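Local coordinates for protein arginyl-tRNA synthetase, putative (Plasmodium falciparum, PDB 5JLD) that probably joins L-arginine to its cognate tRNA at the expense of ATP, as a class I aminoacyl-tRNA synthetase of the malaria parasite, at residues Y543-T548 and S576-C581. Sequence-based numbering, arbitrary orientation.
Sequences YDLTTT and SLLKLC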
loop_
_atom_site.group_PDB
_atom_site.type_symbol
_atom_site.label_atom_id
_atom_site.label_comp_id
_atom_site.label_asym_id
_atom_site.label_seq_id
_atom_site.Cartn_x
_atom_site.Cartn_y
_atom_site.Cartn_z
ATOM N N TYR A 543 -14.758 -0.712 2.319
ATOM C CA TYR A 543 -15.938 0.037 2.707
ATOM C C TYR A 543 -17.109 -0.503 1.896
ATOM O O TYR A 543 -18.186 -0.794 2.445
ATOM C CB TYR A 543 -15.743 1.543 2.472
ATOM C CG TYR A 543 -16.918 2.389 2.926
ATOM C CD1 TYR A 543 -17.095 2.696 4.271
ATOM C CD2 TYR A 543 -17.845 2.880 2.013
ATOM C CE1 TYR A 543 -18.158 3.461 4.699
ATOM C CE2 TYR A 543 -18.933 3.652 2.432
ATOM C CZ TYR A 543 -19.081 3.936 3.779
ATOM O OH TYR A 543 -20.134 4.701 4.214
ATOM N N ASP A 544 -16.887 -0.704 0.599
ATOM C CA ASP A 544 -18.030 -1.068 -0.223
ATOM C C ASP A 544 -18.464 -2.443 0.227
ATOM O O ASP A 544 -19.670 -2.701 0.332
ATOM C CB ASP A 544 -17.704 -1.000 -1.714
ATOM C CG ASP A 544 -17.414 0.432 -2.171
ATOM O OD1 ASP A 544 -17.734 1.386 -1.410
ATOM O OD2 ASP A 544 -16.870 0.619 -3.278
ATOM N N LEU A 545 -17.491 -3.276 0.624
ATOM C CA LEU A 545 -17.836 -4.624 1.039
ATOM C C LEU A 545 -18.839 -4.534 2.185
ATOM O O LEU A 545 -19.885 -5.204 2.180
ATOM C CB LEU A 545 -16.608 -5.412 1.450
ATOM C CG LEU A 545 -16.891 -6.796 2.030
ATOM C CD1 LEU A 545 -17.657 -7.650 1.030
ATOM C CD2 LEU A 545 -15.570 -7.468 2.427
ATOM N N THR A 546 -18.568 -3.632 3.118
ATOM C CA THR A 546 -19.416 -3.555 4.287
ATOM C C THR A 546 -20.804 -3.100 3.849
ATOM O O THR A 546 -21.799 -3.726 4.224
ATOM C CB THR A 546 -18.811 -2.629 5.391
ATOM O OG1 THR A 546 -18.968 -1.252 5.034
ATOM C CG2 THR A 546 -17.322 -2.945 5.595
ATOM N N THR A 547 -20.898 -2.089 2.987
ATOM C CA THR A 547 -22.240 -1.547 2.717
ATOM C C THR A 547 -23.039 -2.543 1.896
ATOM O O THR A 547 -24.222 -2.808 2.177
ATOM C CB THR A 547 -22.195 -0.204 1.990
ATOM O OG1 THR A 547 -21.526 -0.369 0.739
ATOM C CG2 THR A 547 -21.471 0.862 2.843
ATOM N N THR A 548 -22.382 -3.110 0.889
ATOM C CA THR A 548 -23.006 -4.151 0.102
ATOM C C THR A 548 -23.534 -5.205 1.062
ATOM O O THR A 548 -24.708 -5.609 0.958
ATOM C CB THR A 548 -22.034 -4.765 -0.902
ATOM O OG1 THR A 548 -21.566 -3.735 -1.775
ATOM C CG2 THR A 548 -22.725 -5.851 -1.729
ATOM N N SER A 576 -14.473 -13.529 6.550
ATOM C CA SER A 576 -13.090 -13.791 6.149
ATOM C C SER A 576 -12.481 -12.634 5.339
ATOM O O SER A 576 -11.361 -12.166 5.622
ATOM C CB SER A 576 -12.992 -15.083 5.330
ATOM O OG SER A 576 -13.099 -16.226 6.153
ATOM N N LEU A 577 -13.225 -12.177 4.334
ATOM C CA LEU A 577 -12.716 -11.158 3.429
ATOM C C LEU A 577 -12.523 -9.817 4.151
ATOM O O LEU A 577 -11.538 -9.111 3.929
ATOM C CB LEU A 577 -13.654 -10.993 2.230
ATOM C CG LEU A 577 -13.221 -10.049 1.106
ATOM C CD1 LEU A 577 -11.792 -10.408 0.610
ATOM C CD2 LEU A 577 -14.241 -10.090 -0.046
ATOM N N LEU A 578 -13.474 -9.469 5.002
ATOM C CA LEU A 578 -13.403 -8.227 5.758
ATOM C C LEU A 578 -12.177 -8.240 6.683
ATOM O O LEU A 578 -11.427 -7.268 6.734
ATOM C CB LEU A 578 -14.662 -8.028 6.573
ATOM C CG LEU A 578 -14.861 -6.650 7.194
ATOM C CD1 LEU A 578 -14.463 -5.566 6.214
ATOM C CD2 LEU A 578 -16.333 -6.487 7.610
ATOM N N LYS A 579 -11.995 -9.354 7.394
ATOM C CA LYS A 579 -10.831 -9.559 8.264
ATOM C C LYS A 579 -9.537 -9.342 7.484
ATOM O O LYS A 579 -8.698 -8.511 7.870
ATOM C CB LYS A 579 -10.859 -10.962 8.865
ATOM C CG LYS A 579 -9.691 -11.307 9.780
ATOM C CD LYS A 579 -9.686 -12.802 10.076
ATOM C CE LYS A 579 -8.410 -13.247 10.773
ATOM N NZ LYS A 579 -8.520 -13.052 12.241
ATOM N N LEU A 580 -9.404 -10.071 6.373
ATOM C CA LEU A 580 -8.218 -9.962 5.528
ATOM C C LEU A 580 -7.976 -8.515 5.070
ATOM O O LEU A 580 -6.856 -8.009 5.180
ATOM C CB LEU A 580 -8.326 -10.903 4.322
ATOM C CG LEU A 580 -7.205 -10.831 3.291
ATOM C CD1 LEU A 580 -5.859 -11.045 3.991
ATOM C CD2 LEU A 580 -7.406 -11.897 2.229
ATOM N N CYS A 581 -9.023 -7.852 4.582
ATOM C CA CYS A 581 -8.918 -6.458 4.132
ATOM C C CYS A 581 -8.425 -5.544 5.251
ATOM O O CYS A 581 -7.608 -4.646 5.017
ATOM C CB CYS A 581 -10.270 -5.937 3.628
ATOM S SG CYS A 581 -10.794 -6.488 1.967
#
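L545 reaches across to the other helix chiefly with one methyl group, CD2, which rests against L577 and L578. Its CG stands anti to the backbone N (chi1 174°), bringing CD2 to 3.7 Å from CG of L577. The same methyl lies 4.3 Å from CB of L578, so one leucine tip spans two neighbouring residues. Leucine suits this place because its branched end reaches across between segments whose axes come within 10.5 Å at their closest. Beside it, the side chains of T546 and L578 cross at about a right angle, CG2 of T546 lying 3.9 Å from CD1 of L578. The CA-CB bond of L578 does not face the partner, but a chi1 of -168° carries its apolar fork to that buried methyl. Threonine serves both needs of its position: its methyl joins the apolar layer, while OG1 donates to the carbonyl O of Y543 at 2.7 Å, on an in-plane lone pair. OG1 is also hydrogen-bonded to the Y478 hydroxyl. Segments 543-548 and 576-581, of helices 536-556 and 564-584, run nearly antiparallel (155°) in the helical DALR anticodon-binding domain; helix 510-520 packs against L545 and L577, and helix 476-492 against T546 and L578.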